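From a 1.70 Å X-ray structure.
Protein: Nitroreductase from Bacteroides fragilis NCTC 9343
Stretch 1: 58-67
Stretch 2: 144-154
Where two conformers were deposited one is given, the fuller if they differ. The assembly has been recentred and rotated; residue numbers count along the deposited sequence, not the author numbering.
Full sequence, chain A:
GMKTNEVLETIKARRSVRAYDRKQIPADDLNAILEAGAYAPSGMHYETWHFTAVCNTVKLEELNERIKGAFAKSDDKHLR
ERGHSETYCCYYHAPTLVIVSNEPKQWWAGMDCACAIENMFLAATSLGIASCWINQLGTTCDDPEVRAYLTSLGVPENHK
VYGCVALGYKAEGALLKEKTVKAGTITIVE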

ATOM      1  N   VAL A  58     -23.275 -16.179   5.029  1.00 11.13           N
ATOM      2  CA  VAL A  58     -24.436 -15.482   5.609  1.00 10.48           C
ATOM      3  C   VAL A  58     -24.035 -14.117   6.125  1.00 11.61           C
ATOM      4  O   VAL A  58     -24.714 -13.130   5.870  1.00 11.43           O
ATOM      5  CB  VAL A  58     -25.107 -16.273   6.766  1.00 10.25           C
ATOM      6  CG1 VAL A  58     -26.176 -15.419   7.434  1.00 11.04           C
ATOM      7  CG2 VAL A  58     -25.711 -17.563   6.269  1.00 10.44           C
ATOM      8  N   LYS A  59     -22.946 -14.046   6.873  1.00 11.05           N
ATOM      9  CA  LYS A  59     -22.517 -12.758   7.434  1.00  9.61           C
ATOM     10  C   LYS A  59     -22.061 -11.794   6.336  1.00 10.41           C
ATOM     11  O   LYS A  59     -22.296 -10.593   6.419  1.00 10.47           O
ATOM     12  CB  LYS A  59     -21.398 -12.951   8.449  1.00 10.98           C
ATOM     13  CG  LYS A  59     -21.767 -13.844   9.613  1.00  9.36           C
ATOM     14  CD  LYS A  59     -20.628 -13.916  10.614  1.00 11.39           C
ATOM     15  CE  LYS A  59     -20.723 -15.140  11.526  1.00 13.92           C
ATOM     16  NZ  LYS A  59     -21.954 -15.351  12.344  1.00  9.45           N
ATOM     17  N   LEU A  60     -21.410 -12.311   5.306  1.00  8.41           N
ATOM     18  CA  LEU A  60     -21.005 -11.435   4.190  1.00 11.16           C
ATOM     19  C   LEU A  60     -22.229 -10.787   3.519  1.00  9.74           C
ATOM     20  O   LEU A  60     -22.236  -9.611   3.233  1.00 10.19           O
ATOM     21  CB  LEU A  60     -20.170 -12.194   3.191  1.00 12.88           C
ATOM     22  CG  LEU A  60     -18.785 -12.529   3.700  1.00 10.10           C
ATOM     23  CD1 LEU A  60     -18.145 -13.574   2.732  1.00 14.26           C
ATOM     24  CD2 LEU A  60     -17.923 -11.269   3.948  1.00 12.94           C
ATOM     25  N   GLU A  61     -23.265 -11.591   3.304  1.00 11.48           N
ATOM     26  CA  GLU A  61     -24.484 -11.106   2.705  1.00 13.61           C
ATOM     27  C   GLU A  61     -25.156 -10.060   3.584  1.00 12.80           C
ATOM     28  O   GLU A  61     -25.614  -9.036   3.099  1.00 12.03           O
ATOM     29  CB  GLU A  61     -25.405 -12.288   2.373  1.00 13.71           C
ATOM     30  CG  GLU A  61     -24.796 -13.186   1.295  1.00 22.63           C
ATOM     31  CD  GLU A  61     -25.736 -14.269   0.782  1.00 27.01           C
ATOM     32  OE1 GLU A  61     -26.833 -14.460   1.378  1.00 41.73           O
ATOM     33  OE2 GLU A  61     -25.356 -14.926  -0.229  1.00 45.01           O
ATOM     34  N   GLU A  62     -25.204 -10.296   4.895  1.00 12.91           N
ATOM     35  CA  GLU A  62     -25.779  -9.326   5.816  1.00 10.98           C
ATOM     36  C   GLU A  62     -25.016  -7.984   5.815  1.00 10.14           C
ATOM     37  O   GLU A  62     -25.623  -6.909   5.861  1.00 11.79           O
ATOM     38  CB  GLU A  62     -25.832  -9.908   7.248  1.00 13.25           C
ATOM     39  CG  GLU A  62     -26.860 -11.015   7.417  1.00 12.32           C
ATOM     40  CD  GLU A  62     -27.036 -11.483   8.862  1.00  9.29           C
ATOM     41  OE1 GLU A  62     -26.105 -11.318   9.681  1.00  8.30           O
ATOM     42  OE2 GLU A  62     -28.161 -11.943   9.192  1.00  9.66           O
ATOM     43  N   LEU A  63     -23.697  -8.067   5.816  1.00 11.31           N
ATOM     44  CA  LEU A  63     -22.843  -6.882   5.775  1.00 11.07           C
ATOM     45  C   LEU A  63     -23.080  -6.095   4.481  1.00 13.04           C
ATOM     46  O   LEU A  63     -23.244  -4.875   4.495  1.00 11.70           O
ATOM     47  CB  LEU A  63     -21.390  -7.308   5.878  1.00 12.55           C
ATOM     48  CG  LEU A  63     -20.335  -6.217   5.749  1.00 12.72           C
ATOM     49  CD1 LEU A  63     -20.554  -5.154   6.801  1.00 11.47           C
ATOM     50  CD2 LEU A  63     -18.898  -6.815   5.864  1.00 14.56           C
ATOM     51  N   ASN A  64     -23.157  -6.814   3.368  1.00 11.91           N
ATOM     52  CA  ASN A  64     -23.479  -6.183   2.089  1.00 11.68           C
ATOM     53  C   ASN A  64     -24.840  -5.492   2.121  1.00  9.46           C
ATOM     54  O   ASN A  64     -24.975  -4.378   1.606  1.00 10.05           O
ATOM     55  CB  ASN A  64     -23.356  -7.205   0.948  1.00 10.01           C
ATOM     56  CG  ASN A  64     -23.568  -6.582  -0.420  1.00 13.31           C
ATOM     57  OD1 ASN A  64     -22.721  -5.818  -0.894  1.00 10.97           O
ATOM     58  ND2 ASN A  64     -24.695  -6.883  -1.042  1.00 11.23           N
ATOM     59  N   GLU A  65     -25.849  -6.097   2.772  1.00  9.17           N
ATOM     60  CA  GLU A  65     -27.144  -5.427   2.944  1.00 10.74           C
ATOM     61  C   GLU A  65     -27.033  -4.134   3.710  1.00  8.36           C
ATOM     62  O   GLU A  65     -27.709  -3.163   3.388  1.00  8.70           O
ATOM     63  CB  GLU A  65     -28.143  -6.324   3.674  1.00 11.67           C
ATOM     64  CG  GLU A  65     -28.767  -7.361   2.804  1.00 21.74           C
ATOM     65  CD  GLU A  65     -29.379  -6.769   1.534  1.00 25.29           C
ATOM     66  OE1 GLU A  65     -30.273  -5.897   1.622  1.00 35.49           O
ATOM     67  OE2 GLU A  65     -28.944  -7.179   0.458  1.00 32.61           O
ATOM     68  N   ARG A  66     -26.202  -4.108   4.748  1.00  9.34           N
ATOM     69  CA  ARG A  66     -25.998  -2.904   5.553  0.50  9.78           C
ATOM     70  C   ARG A  66     -25.300  -1.823   4.727  1.00  7.73           C
ATOM     71  O   ARG A  66     -25.642  -0.648   4.793  1.00  9.06           O
ATOM     72  CB  ARG A  66     -25.159  -3.225   6.808  0.50 10.92           C
ATOM     73  CG  ARG A  66     -25.745  -4.307   7.736  0.50  8.95           C
ATOM     74  CD  ARG A  66     -27.218  -4.062   8.008  0.50 14.38           C
ATOM     75  NE  ARG A  66     -27.781  -4.993   8.989  0.50 20.36           N
ATOM     76  CZ  ARG A  66     -28.172  -6.247   8.743  0.50 20.87           C
ATOM     77  NH1 ARG A  66     -28.045  -6.803   7.545  0.50  7.62           N
ATOM     78  NH2 ARG A  66     -28.697  -6.960   9.729  0.50 24.75           N
ATOM     79  N   ILE A  67     -24.318  -2.234   3.940  1.00  9.73           N
ATOM     80  CA  ILE A  67     -23.604  -1.305   3.050  1.00  7.68           C
ATOM     81  C   ILE A  67     -24.580  -0.727   2.017  1.00  8.21           C
ATOM     82  O   ILE A  67     -24.625   0.493   1.803  1.00  7.16           O
ATOM     83  CB  ILE A  67     -22.432  -2.039   2.392  1.00  8.10           C
ATOM     84  CG1 ILE A  67     -21.347  -2.288   3.435  1.00  8.93           C
ATOM     85  CG2 ILE A  67     -21.840  -1.235   1.192  1.00 12.46           C
ATOM     86  CD1 ILE A  67     -20.289  -3.281   2.929  1.00  8.58           C
TER
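Stretch 2, residues 144-154: PEVRAYLTSLG

Stretch 2 is a helix from P144 that gives way to a turn at G154. It packs against the helix of stretch 1, which runs through all of 58-67 and extends beyond it in both directions. The two run nearly antiparallel. The angle between their N-to-C directions is 156°, with a signed crossing angle of -156°, and the axes come within 8.8 Å. The start of stretch 2 therefore lies by the end of stretch 1. The CA atoms of V146 and R66 are 5.2 Å apart, those of Y149 and L63 6.6 Å, and those of L153 and K59 8.6 Å, so the backbones diverge toward the C-terminal end of stretch 2.

P144 is exposed and makes no contact. E145 points its CA-to-CB bond toward stretch 1, but its end leads away. Its CB lies 4.3 Å from CD of R66. V146 is buried where the backbones are closest. Its CG2 is 3.2 Å from the backbone O of R66 and 3.8 Å from CB of R66. The same methyl is 4.4 Å from CG1 of I67. R147 and A148 do not touch stretch 1.

Y149 is the centre of the contact and has the largest area covered by the other stretch. Its CA-to-CB bond points toward stretch 1, and with chi1 in t the side chain fits as a knob among K59, E62, L63 and R66. CD1 of Y149 lies 4.1 Å from CB of L63, and CD2 lies 4.1 Å from CG of R66. CD2 also sits over one face of the R66 guanidinium. At the tip of the ring, OH of Y149 donates a hydrogen bond to OE1 of E62 at 2.6 Å. This gives the phenol a polar partner in an otherwise largely apolar contact. The OH is also 3.2 Å from CA of K59. On stretch 1, NH1 of R66 makes a weak hydrogen bond to O of E62 at 3.0 Å.

One residue on, L150 begins sideways, but its end comes nearer. CD2 of L150 meets CD1 of L63 at 4.2 Å. T151 and S152 stay out of the contact. OG of S152 instead bonds back to O of Y149 at 2.7 Å.

The CA-to-CB bond of L153 points toward stretch 1. Its CD1 is 4.3 Å from CD2 of L63, and its CD2 is 3.9 Å from CD of K59. L63 thus touches Y149, L150 and L153. G154 has positive phi and closes the helix in a Schellman motif.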

ATOM      1  N   PRO A 144     -24.456   3.960  11.156  1.00 12.01           N
ATOM      2  CA  PRO A 144     -24.796   3.252  12.393  1.00 13.72           C
ATOM      3  C   PRO A 144     -25.046   1.755  12.229  1.00 14.59           C
ATOM      4  O   PRO A 144     -24.528   0.957  13.018  1.00 13.33           O
ATOM      5  CB  PRO A 144     -26.061   3.958  12.858  1.00 15.91           C
ATOM      6  CG  PRO A 144     -25.926   5.358  12.278  1.00 16.44           C
ATOM      7  CD  PRO A 144     -25.260   5.185  10.966  1.00 15.75           C
ATOM      8  N   GLU A 145     -25.823   1.353  11.216  1.00 14.65           N
ATOM      9  CA  GLU A 145     -26.079  -0.069  11.035  1.00 13.12           C
ATOM     10  C   GLU A 145     -24.864  -0.834  10.521  1.00 13.55           C
ATOM     11  O   GLU A 145     -24.607  -1.951  10.982  1.00 11.39           O
ATOM     12  CB  GLU A 145     -27.306  -0.323  10.158  1.00 15.19           C
ATOM     13  CG  GLU A 145     -28.634   0.141  10.802  1.00 17.24           C
ATOM     14  CD  GLU A 145     -28.853   1.655  10.687  1.00 32.92           C
ATOM     15  OE1 GLU A 145     -28.476   2.258   9.649  1.00 38.00           O
ATOM     16  OE2 GLU A 145     -29.402   2.252  11.646  1.00 40.01           O
ATOM     17  N   VAL A 146     -24.091  -0.237   9.612  1.00 12.11           N
ATOM     18  CA  VAL A 146     -22.861  -0.876   9.155  1.00  9.42           C
ATOM     19  C   VAL A 146     -21.925  -1.013  10.355  1.00 11.15           C
ATOM     20  O   VAL A 146     -21.385  -2.084  10.628  1.00 12.50           O
ATOM     21  CB  VAL A 146     -22.198  -0.068   8.007  1.00 11.03           C
ATOM     22  CG1 VAL A 146     -20.831  -0.645   7.650  1.00  8.19           C
ATOM     23  CG2 VAL A 146     -23.156   0.019   6.748  1.00  9.36           C
ATOM     24  N   ARG A 147     -21.774   0.068  11.119  1.00 11.58           N
ATOM     25  CA  ARG A 147     -20.832   0.034  12.250  1.00 10.21           C
ATOM     26  C   ARG A 147     -21.212  -1.028  13.283  1.00 11.36           C
ATOM     27  O   ARG A 147     -20.357  -1.752  13.798  1.00 11.09           O
ATOM     28  CB  ARG A 147     -20.723   1.427  12.900  1.00 10.16           C
ATOM     29  CG  ARG A 147     -19.765   1.462  14.138  1.00  9.84           C
ATOM     30  CD  ARG A 147     -18.398   0.871  13.903  1.00 11.18           C
ATOM     31  NE  ARG A 147     -17.636   1.655  12.925  1.00 12.41           N
ATOM     32  CZ  ARG A 147     -16.311   1.674  12.829  1.00 11.22           C
ATOM     33  NH1 ARG A 147     -15.573   0.934  13.614  1.00 15.83           N
ATOM     34  NH2 ARG A 147     -15.732   2.469  11.930  1.00 10.52           N
ATOM     35  N   ALA A 148     -22.498  -1.109  13.607  1.00 11.61           N
ATOM     36  CA  ALA A 148     -22.946  -2.138  14.523  1.00 13.08           C
ATOM     37  C   ALA A 148     -22.555  -3.526  14.027  1.00 13.81           C
ATOM     38  O   ALA A 148     -22.135  -4.383  14.817  1.00 13.20           O
ATOM     39  CB  ALA A 148     -24.471  -2.021  14.761  1.00 11.84           C
ATOM     40  N   TYR A 149     -22.674  -3.747  12.714  1.00 12.73           N
ATOM     41  CA  TYR A 149     -22.307  -5.026  12.093  1.00 12.01           C
ATOM     42  C   TYR A 149     -20.808  -5.282  12.208  1.00  9.79           C
ATOM     43  O   TYR A 149     -20.388  -6.353  12.629  1.00 10.33           O
ATOM     44  CB  TYR A 149     -22.797  -5.119  10.621  1.00 12.28           C
ATOM     45  CG  TYR A 149     -23.067  -6.547  10.259  1.00 10.68           C
ATOM     46  CD1 TYR A 149     -22.015  -7.380   9.880  1.00  9.22           C
ATOM     47  CD2 TYR A 149     -24.342  -7.113  10.421  1.00  9.96           C
ATOM     48  CE1 TYR A 149     -22.215  -8.713   9.620  1.00 12.80           C
ATOM     49  CE2 TYR A 149     -24.566  -8.488  10.164  1.00  8.57           C
ATOM     50  CZ  TYR A 149     -23.497  -9.278   9.785  1.00  8.38           C
ATOM     51  OH  TYR A 149     -23.640 -10.622   9.541  1.00 13.31           O
ATOM     52  N   LEU A 150     -20.003  -4.274  11.880  1.00 10.64           N
ATOM     53  CA  LEU A 150     -18.540  -4.383  11.964  1.00 11.41           C
ATOM     54  C   LEU A 150     -18.093  -4.729  13.389  1.00 10.57           C
ATOM     55  O   LEU A 150     -17.260  -5.612  13.608  1.00 10.25           O
ATOM     56  CB  LEU A 150     -17.889  -3.074  11.514  1.00 12.51           C
ATOM     57  CG  LEU A 150     -18.084  -2.711  10.035  1.00  7.31           C
ATOM     58  CD1 LEU A 150     -17.450  -1.348   9.771  1.00  9.58           C
ATOM     59  CD2 LEU A 150     -17.407  -3.768   9.136  1.00 10.06           C
ATOM     60  N   THR A 151     -18.658  -4.035  14.349  1.00 12.52           N
ATOM     61  CA  THR A 151     -18.376  -4.312  15.775  1.00 13.47           C
ATOM     62  C   THR A 151     -18.670  -5.757  16.160  1.00 12.89           C
ATOM     63  O   THR A 151     -17.857  -6.412  16.823  1.00 15.15           O
ATOM     64  CB  THR A 151     -19.158  -3.363  16.641  1.00 11.67           C
ATOM     65  OG1 THR A 151     -18.754  -2.018  16.343  1.00 12.57           O
ATOM     66  CG2 THR A 151     -18.957  -3.681  18.149  1.00 14.34           C
ATOM     67  N   SER A 152     -19.793  -6.275  15.659  1.00 11.98           N
ATOM     68  CA  SER A 152     -20.215  -7.642  15.968  0.50 13.00           C
ATOM     69  C   SER A 152     -19.236  -8.633  15.345  1.00 12.19           C
ATOM     70  O   SER A 152     -19.021  -9.704  15.879  1.00 14.41           O
ATOM     71  CB  SER A 152     -21.640  -7.920  15.471  0.50 13.14           C
ATOM     72  OG  SER A 152     -21.645  -8.291  14.101  0.50 17.38           O
ATOM     73  N   LEU A 153     -18.634  -8.253  14.222  1.00 10.49           N
ATOM     74  CA  LEU A 153     -17.628  -9.101  13.558  1.00 10.86           C
ATOM     75  C   LEU A 153     -16.268  -9.035  14.245  1.00 12.98           C
ATOM     76  O   LEU A 153     -15.406  -9.861  13.998  1.00 14.95           O
ATOM     77  CB  LEU A 153     -17.472  -8.683  12.094  1.00 11.85           C
ATOM     78  CG  LEU A 153     -18.666  -8.996  11.204  1.00 10.24           C
ATOM     79  CD1 LEU A 153     -18.447  -8.230   9.897  1.00 15.16           C
ATOM     80  CD2 LEU A 153     -18.808 -10.530  10.978  1.00 10.45           C
ATOM     81  N   GLY A 154     -16.046  -8.024  15.065  1.00 12.29           N
ATOM     82  CA  GLY A 154     -14.756  -7.888  15.754  1.00 14.76           C
ATOM     83  C   GLY A 154     -13.851  -6.788  15.246  1.00 15.84           C
ATOM     84  O   GLY A 154     -12.707  -6.685  15.677  1.00 19.72           O
TER